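Local coordinates for protein putative thiosulfate sulfurtransferase YNJE (Escherichia coli, PDB 2WLR) that catalyses the transfer of a sulfur atom from thiosulfate to cyanide, giving thiocyanate and sulfite, through a cysteine persulfide intermediate, at residues A[25-28]-A[29-32]; A[130-133]-A[134-138]; A[176-180]-A[181-185]. All blocks are in the same frame, centred on the assembly; numbering follows the deposited sequence.

Contact 1 of 3, residues A[25-28]-A[29-32]; sequences TRPS and AFYN
Arg-26 and Phe-30 meet because both first torsions set CG anti to the carbonyl carbon (chi1 -64° and -54°), and a bend at the third torsion of Arg-26 turns its guanidinium over the first turn of the helix. This is a helix N-terminus with Pro-27 at the N-cap position, at the end of the loop that leads from strand 21-24 into helix 28-32 of the first rhodanese domain. The Phe-30 CB lies over one face of the guanidinium, displaced toward its rim, with NH1 of Arg-26 3.8 Å from CB of Phe-30. The two side chains cross at about a right angle, and it is this methylene, rather than the phenyl ring, that touches the guanidinium. The ring instead turns an edge to the proline, CD2 of Phe-30 being 3.9 Å from CD of Pro-27. The guanidinium is held in place by a salt bridge from NH2 to Asp-24 and by hydrogen bonds to Gly-43 O and Gln-36 OE1, which fix its plane above the helix start.

The carbonyl of Pro-27 takes the Phe-30 N-H at 3.1 Å (N to O) from above its plane, 44° out of it, and also a weak bond from Tyr-31 N. One residue on, Asn-32 N donates to Ser-28 O at 2.7 Å. Ser-28 OG additionally hydrogen-bonds Thr-339 OG1, tying this turn to a distant part of the chain. A water completes the link between the side chains, 2.7 Å from Ser-28 OG and accepting from Asn-32 ND2 at 3.0 Å.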
# COMPACT_ATOMS: atom_id res chain seq x y z
N THR A 25 3.58 -19.27 -2.17
CA THR A 25 2.13 -19.47 -2.22
C THR A 25 1.37 -19.01 -0.97
O THR A 25 0.17 -19.17 -0.88
CB THR A 25 1.80 -20.94 -2.53
OG1 THR A 25 2.13 -21.75 -1.41
CG2 THR A 25 2.51 -21.41 -3.82
N ARG A 26 2.08 -18.35 -0.05
CA ARG A 26 1.48 -17.86 1.17
C ARG A 26 0.80 -16.50 0.93
O ARG A 26 1.10 -15.84 -0.03
CB ARG A 26 2.59 -17.64 2.20
CG ARG A 26 3.30 -18.91 2.60
CD ARG A 26 4.41 -18.65 3.58
NE ARG A 26 5.41 -17.81 2.98
CZ ARG A 26 6.44 -17.29 3.64
NH1 ARG A 26 6.60 -17.51 4.95
NH2 ARG A 26 7.28 -16.50 3.03
N PRO A 27 -0.05 -16.07 1.85
CA PRO A 27 -0.58 -14.70 1.76
C PRO A 27 0.55 -13.67 1.76
O PRO A 27 1.65 -13.90 2.28
CB PRO A 27 -1.44 -14.57 3.01
CG PRO A 27 -1.85 -15.95 3.32
CD PRO A 27 -0.69 -16.81 2.95
N SER A 28 0.27 -12.51 1.22
CA SER A 28 1.30 -11.51 1.03
C SER A 28 1.92 -10.98 2.33
O SER A 28 3.04 -10.55 2.34
CB SER A 28 0.81 -10.35 0.16
OG SER A 28 -0.21 -9.61 0.81
N ALA A 29 1.17 -11.03 3.43
CA ALA A 29 1.71 -10.59 4.68
C ALA A 29 3.00 -11.32 4.99
O ALA A 29 3.98 -10.72 5.41
CB ALA A 29 0.73 -10.82 5.79
N PHE A 30 3.00 -12.62 4.74
CA PHE A 30 4.17 -13.45 5.05
C PHE A 30 5.25 -13.25 4.00
O PHE A 30 6.43 -13.16 4.32
CB PHE A 30 3.78 -14.91 5.25
CG PHE A 30 2.69 -15.10 6.29
CD1 PHE A 30 2.83 -14.57 7.55
CD2 PHE A 30 1.53 -15.75 5.96
CE1 PHE A 30 1.84 -14.70 8.50
CE2 PHE A 30 0.53 -15.91 6.91
CZ PHE A 30 0.69 -15.38 8.17
N TYR A 31 4.87 -13.18 2.75
CA TYR A 31 5.80 -12.83 1.68
C TYR A 31 6.51 -11.51 2.01
O TYR A 31 7.70 -11.38 1.82
CB TYR A 31 5.04 -12.72 0.36
CG TYR A 31 5.84 -12.28 -0.84
CD1 TYR A 31 6.59 -13.15 -1.58
CD2 TYR A 31 5.84 -10.97 -1.22
CE1 TYR A 31 7.28 -12.76 -2.68
CE2 TYR A 31 6.56 -10.55 -2.34
CZ TYR A 31 7.27 -11.45 -3.04
OH TYR A 31 8.00 -11.05 -4.16
N ASN A 32 5.75 -10.53 2.49
CA ASN A 32 6.30 -9.21 2.78
C ASN A 32 7.32 -9.21 3.92
O ASN A 32 8.14 -8.29 4.03
CB ASN A 32 5.20 -8.20 3.11
CG ASN A 32 4.31 -7.87 1.93
OD1 ASN A 32 4.68 -8.06 0.76
ND2 ASN A 32 3.18 -7.24 2.23
O HOH W 1 0.68 -7.05 0.66

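Contact 2 of 3, residues A[130-133]-A[134-138]; sequences WLHD and LQQGK
Gln-136 reaches back along the last turn of helix 128-135 to lie on the His-132 ring. Its CB is 3.5 Å from His-132 O; CG, the next atom, sits 3.9 Å from the centroid of the His-132 ring and 22° off the normal, a CH-pi contact over the face. The bend at chi2 (-63°), about the CB-CG bond, leaves CD 4.1 Å from CE1 of His-132, the amide plane within 8° of the ring plane. At the ring edge, in plane, a water lies 2.7 Å from His-132 ND1.

The helix ends in a Schellman motif: Gly-137, with positive phi, donates to Leu-134 O, and Lys-138 N closes the wider loop on Asp-133 O at 3.0 Å. The aliphatic part of Lys-138 runs past the carboxylate of Asp-133, whose OD1 is hydrogen-bonded by Gln-129 NE2, but NZ stays 5.4 Å from OD1 of Asp-133.

On the buried side CD2 of Leu-134 packs 4.0 Å from CH2 of Trp-130. Here the helix lies against the parallel sheet, Trp-130 and Leu-134 on Ile-207 of strand 205-209 and Leu-131 on Val-150 of strand 148-154, while Trp-241 of helix 238-243 borders Leu-131, His-132 and Gln-135.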
# COMPACT_ATOMS: atom_id res chain seq x y z
N TRP A 130 -2.78 -10.29 13.17
CA TRP A 130 -1.80 -9.58 13.98
C TRP A 130 -2.54 -8.61 14.88
O TRP A 130 -2.29 -8.52 16.07
CB TRP A 130 -0.81 -8.82 13.09
CG TRP A 130 0.21 -7.99 13.82
CD1 TRP A 130 1.43 -8.42 14.27
CD2 TRP A 130 0.11 -6.61 14.20
NE1 TRP A 130 2.10 -7.40 14.88
CE2 TRP A 130 1.31 -6.27 14.86
CE3 TRP A 130 -0.87 -5.62 14.06
CZ2 TRP A 130 1.54 -5.00 15.38
CZ3 TRP A 130 -0.63 -4.37 14.56
CH2 TRP A 130 0.57 -4.07 15.21
N LEU A 131 -3.47 -7.86 14.29
CA LEU A 131 -4.19 -6.85 15.03
C LEU A 131 -5.08 -7.50 16.06
O LEU A 131 -5.22 -7.00 17.16
CB LEU A 131 -5.00 -6.02 14.05
CG LEU A 131 -5.73 -4.81 14.60
CD1 LEU A 131 -4.78 -3.93 15.40
CD2 LEU A 131 -6.34 -4.07 13.41
N HIS A 132 -5.72 -8.60 15.70
CA HIS A 132 -6.54 -9.30 16.67
C HIS A 132 -5.67 -9.77 17.85
O HIS A 132 -6.02 -9.54 19.02
CB HIS A 132 -7.28 -10.45 16.01
CG HIS A 132 -8.11 -11.24 16.96
ND1 HIS A 132 -9.21 -10.72 17.60
CD2 HIS A 132 -7.98 -12.51 17.39
CE1 HIS A 132 -9.74 -11.65 18.38
NE2 HIS A 132 -9.00 -12.74 18.28
N ASP A 133 -4.55 -10.40 17.56
CA ASP A 133 -3.65 -10.86 18.63
C ASP A 133 -3.19 -9.69 19.51
O ASP A 133 -3.17 -9.83 20.74
CB ASP A 133 -2.42 -11.60 18.07
CG ASP A 133 -2.75 -12.94 17.43
OD1 ASP A 133 -3.84 -13.48 17.69
OD2 ASP A 133 -1.92 -13.43 16.65
N LEU A 134 -2.83 -8.56 18.91
CA LEU A 134 -2.46 -7.37 19.67
C LEU A 134 -3.57 -6.98 20.63
O LEU A 134 -3.35 -6.79 21.82
CB LEU A 134 -2.16 -6.21 18.74
CG LEU A 134 -1.78 -4.88 19.40
CD1 LEU A 134 -0.43 -4.97 20.01
CD2 LEU A 134 -1.87 -3.73 18.39
N GLN A 135 -4.79 -6.89 20.11
CA GLN A 135 -5.95 -6.50 20.91
C GLN A 135 -6.23 -7.45 22.06
O GLN A 135 -6.81 -7.06 23.09
CB GLN A 135 -7.20 -6.43 20.04
CG GLN A 135 -7.18 -5.34 19.02
CD GLN A 135 -8.35 -5.41 18.02
OE1 GLN A 135 -9.01 -6.44 17.86
NE2 GLN A 135 -8.60 -4.30 17.35
N GLN A 136 -5.84 -8.70 21.89
CA GLN A 136 -6.13 -9.75 22.85
C GLN A 136 -5.03 -9.87 23.91
O GLN A 136 -5.10 -10.72 24.80
CB GLN A 136 -6.37 -11.07 22.13
CG GLN A 136 -7.70 -11.12 21.41
CD GLN A 136 -8.87 -11.02 22.37
OE1 GLN A 136 -9.58 -10.02 22.41
NE2 GLN A 136 -9.03 -12.05 23.19
N GLY A 137 -4.04 -8.99 23.82
CA GLY A 137 -2.93 -8.93 24.77
C GLY A 137 -1.84 -9.95 24.54
O GLY A 137 -1.04 -10.22 25.43
N LYS A 138 -1.78 -10.53 23.33
CA LYS A 138 -0.75 -11.49 23.01
C LYS A 138 0.52 -10.79 22.58
O LYS A 138 0.48 -9.63 22.13
CB LYS A 138 -1.19 -12.44 21.88
CG LYS A 138 -2.36 -13.32 22.24
CD LYS A 138 -2.57 -14.38 21.16
CE LYS A 138 -3.93 -15.05 21.27
NZ LYS A 138 -4.27 -15.43 22.66
O HOH W 2 -10.49 -8.33 18.01

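Contact 3 of 3, residues A[176-180]-A[181-185]; sequences EVESE and PLWNK
Trp-183 lays its indole under the backbone of Ser-179 and Glu-180, the carbonyl carbon of Ser-179 standing 3.6 Å above one ring face and Glu-180 N above the same face, both displaced toward the rim. CG is anti to the carbonyl carbon (chi1 -65°), which swings the ring back across the preceding residues. Two glutamates touch it at different places. The CG of Glu-178 comes to 3.8 Å from CE3 of Trp-183, beside that atom and close to the ring plane, the side chains crossing at about a right angle. Glu-180, bent at chi2 (-81°), lies on the side that carries the backbone and brings its CG to 3.8 Å from CZ2 of Trp-183. The carboxylate of Glu-180 also reaches the indole through a water in the ring plane, which accepts from Trp-183 NE1 and donates to Glu-180 OE2.

These residues form a short beta hairpin of the second rhodanese domain, strands 178-179 and 184-185, with a cis peptide between Glu-180 and Pro-181 in its turn. Pairing is weak: Ser-179 N donates to Asn-184 O at 3.2 Å with an N-H...O angle of 156°, the donor approaching nearly along the C=O axis of Asn-184, and the bond from Trp-183 N to Ser-179 O is weak and bent. Glu-178 and Lys-185 form the antiparallel non-hydrogen-bonded pair, where CA of Glu-178 makes a C-H...O contact with Asn-184 O. A water takes the N-H groups of Leu-182 and Asn-184 and donates to Ser-179 O.

Beyond the hairpin, the carboxylate of Glu-178 forms a salt bridge with Arg-218 and accepts a hydrogen bond from Trp-369 NE1. Its side chain is about 3 Å from a bound HEPES molecule and about 11 Å from that of Arg-370, inferred by similarity to bind substrate.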
# COMPACT_ATOMS: atom_id res chain seq x y z
N GLU A 176 -12.02 15.88 9.14
CA GLU A 176 -11.24 16.38 10.28
C GLU A 176 -9.80 16.70 9.92
O GLU A 176 -9.10 17.34 10.69
CB GLU A 176 -11.22 15.37 11.44
CG GLU A 176 -12.56 15.03 12.01
CD GLU A 176 -12.47 13.97 13.09
OE1 GLU A 176 -11.75 14.22 14.08
OE2 GLU A 176 -13.09 12.89 12.95
N VAL A 177 -9.31 16.21 8.78
CA VAL A 177 -7.90 16.44 8.44
C VAL A 177 -7.65 17.25 7.17
O VAL A 177 -6.51 17.59 6.91
CB VAL A 177 -7.12 15.11 8.34
CG1 VAL A 177 -7.42 14.24 9.56
CG2 VAL A 177 -7.45 14.36 7.03
N GLU A 178 -8.72 17.54 6.41
CA GLU A 178 -8.64 18.27 5.16
C GLU A 178 -9.93 19.07 5.01
O GLU A 178 -10.96 18.72 5.60
CB GLU A 178 -8.41 17.34 3.97
CG GLU A 178 -9.55 16.37 3.75
CD GLU A 178 -9.35 15.42 2.61
OE1 GLU A 178 -8.25 15.41 2.03
OE2 GLU A 178 -10.31 14.70 2.27
N SER A 179 -9.88 20.12 4.20
CA SER A 179 -11.06 20.96 4.02
C SER A 179 -11.03 21.72 2.72
O SER A 179 -10.03 21.77 2.03
CB SER A 179 -11.15 21.96 5.18
OG SER A 179 -10.13 22.93 5.05
N GLU A 180 -12.16 22.37 2.45
CA GLU A 180 -12.28 23.41 1.44
C GLU A 180 -11.30 24.53 1.75
O GLU A 180 -10.90 24.70 2.92
CB GLU A 180 -13.70 23.98 1.47
CG GLU A 180 -14.80 23.02 1.10
CD GLU A 180 -14.96 22.85 -0.38
OE1 GLU A 180 -14.05 23.25 -1.15
OE2 GLU A 180 -16.01 22.28 -0.79
N PRO A 181 -10.90 25.30 0.73
CA PRO A 181 -11.35 25.30 -0.65
C PRO A 181 -10.59 24.40 -1.63
O PRO A 181 -11.05 24.19 -2.75
CB PRO A 181 -11.12 26.76 -1.06
CG PRO A 181 -9.91 27.10 -0.36
CD PRO A 181 -10.07 26.47 1.01
N LEU A 182 -9.44 23.87 -1.23
CA LEU A 182 -8.60 23.10 -2.14
C LEU A 182 -8.51 21.62 -1.79
O LEU A 182 -7.89 20.86 -2.50
CB LEU A 182 -7.19 23.68 -2.18
CG LEU A 182 -6.84 24.74 -3.22
CD1 LEU A 182 -5.35 25.08 -3.05
CD2 LEU A 182 -7.10 24.28 -4.66
N TRP A 183 -9.16 21.21 -0.72
CA TRP A 183 -8.97 19.84 -0.20
C TRP A 183 -7.50 19.54 0.09
O TRP A 183 -7.01 18.46 -0.18
CB TRP A 183 -9.69 18.79 -1.08
CG TRP A 183 -11.15 19.03 -1.01
CD1 TRP A 183 -11.94 19.55 -1.98
CD2 TRP A 183 -11.97 18.90 0.15
NE1 TRP A 183 -13.22 19.69 -1.52
CE2 TRP A 183 -13.27 19.32 -0.21
CE3 TRP A 183 -11.75 18.44 1.44
CZ2 TRP A 183 -14.35 19.28 0.68
CZ3 TRP A 183 -12.81 18.41 2.34
CH2 TRP A 183 -14.11 18.83 1.95
N ASN A 184 -6.84 20.53 0.65
CA ASN A 184 -5.57 20.37 1.30
C ASN A 184 -5.79 20.11 2.77
O ASN A 184 -6.86 20.34 3.33
CB ASN A 184 -4.67 21.60 1.08
CG ASN A 184 -3.94 21.55 -0.26
OD1 ASN A 184 -4.12 20.59 -1.03
ND2 ASN A 184 -3.12 22.54 -0.54
N LYS A 185 -4.75 19.59 3.41
CA LYS A 185 -4.80 19.34 4.85
C LYS A 185 -5.13 20.63 5.60
O LYS A 185 -4.81 21.74 5.18
CB LYS A 185 -3.48 18.76 5.36
CG LYS A 185 -2.29 19.69 5.27
CD LYS A 185 -1.07 19.04 5.88
CE LYS A 185 0.20 19.69 5.39
NZ LYS A 185 0.24 21.13 5.75
O HOH W 3 -7.72 15.28 -0.60
O HOH W 4 -7.78 23.59 1.17
O HOH W 5 -7.59 23.00 4.17
O HOH W 6 -15.76 20.49 -2.70

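Contacts 1, 2 and 3 follow one another along the chain without overlap. Contact 1 belongs to the first rhodanese domain, on the helix after strand 21-24; contacts 2 and 3 share the second, whose five-stranded parallel sheet is packed by helix 128-135 and whose hairpin 178-185 comes after strand 170-173. Centres of contacts 1 and 2 are about 19 Å apart and their nearest atoms about 8 Å, whereas contact 3 is about 36 Å from contact 1 and about 34 Å from contact 2, centre to centre. Only contact 3 approaches the annotated sites, because its hairpin faces the third domain, which carries the catalytic cysteine, Cys-365, and helix 392-396.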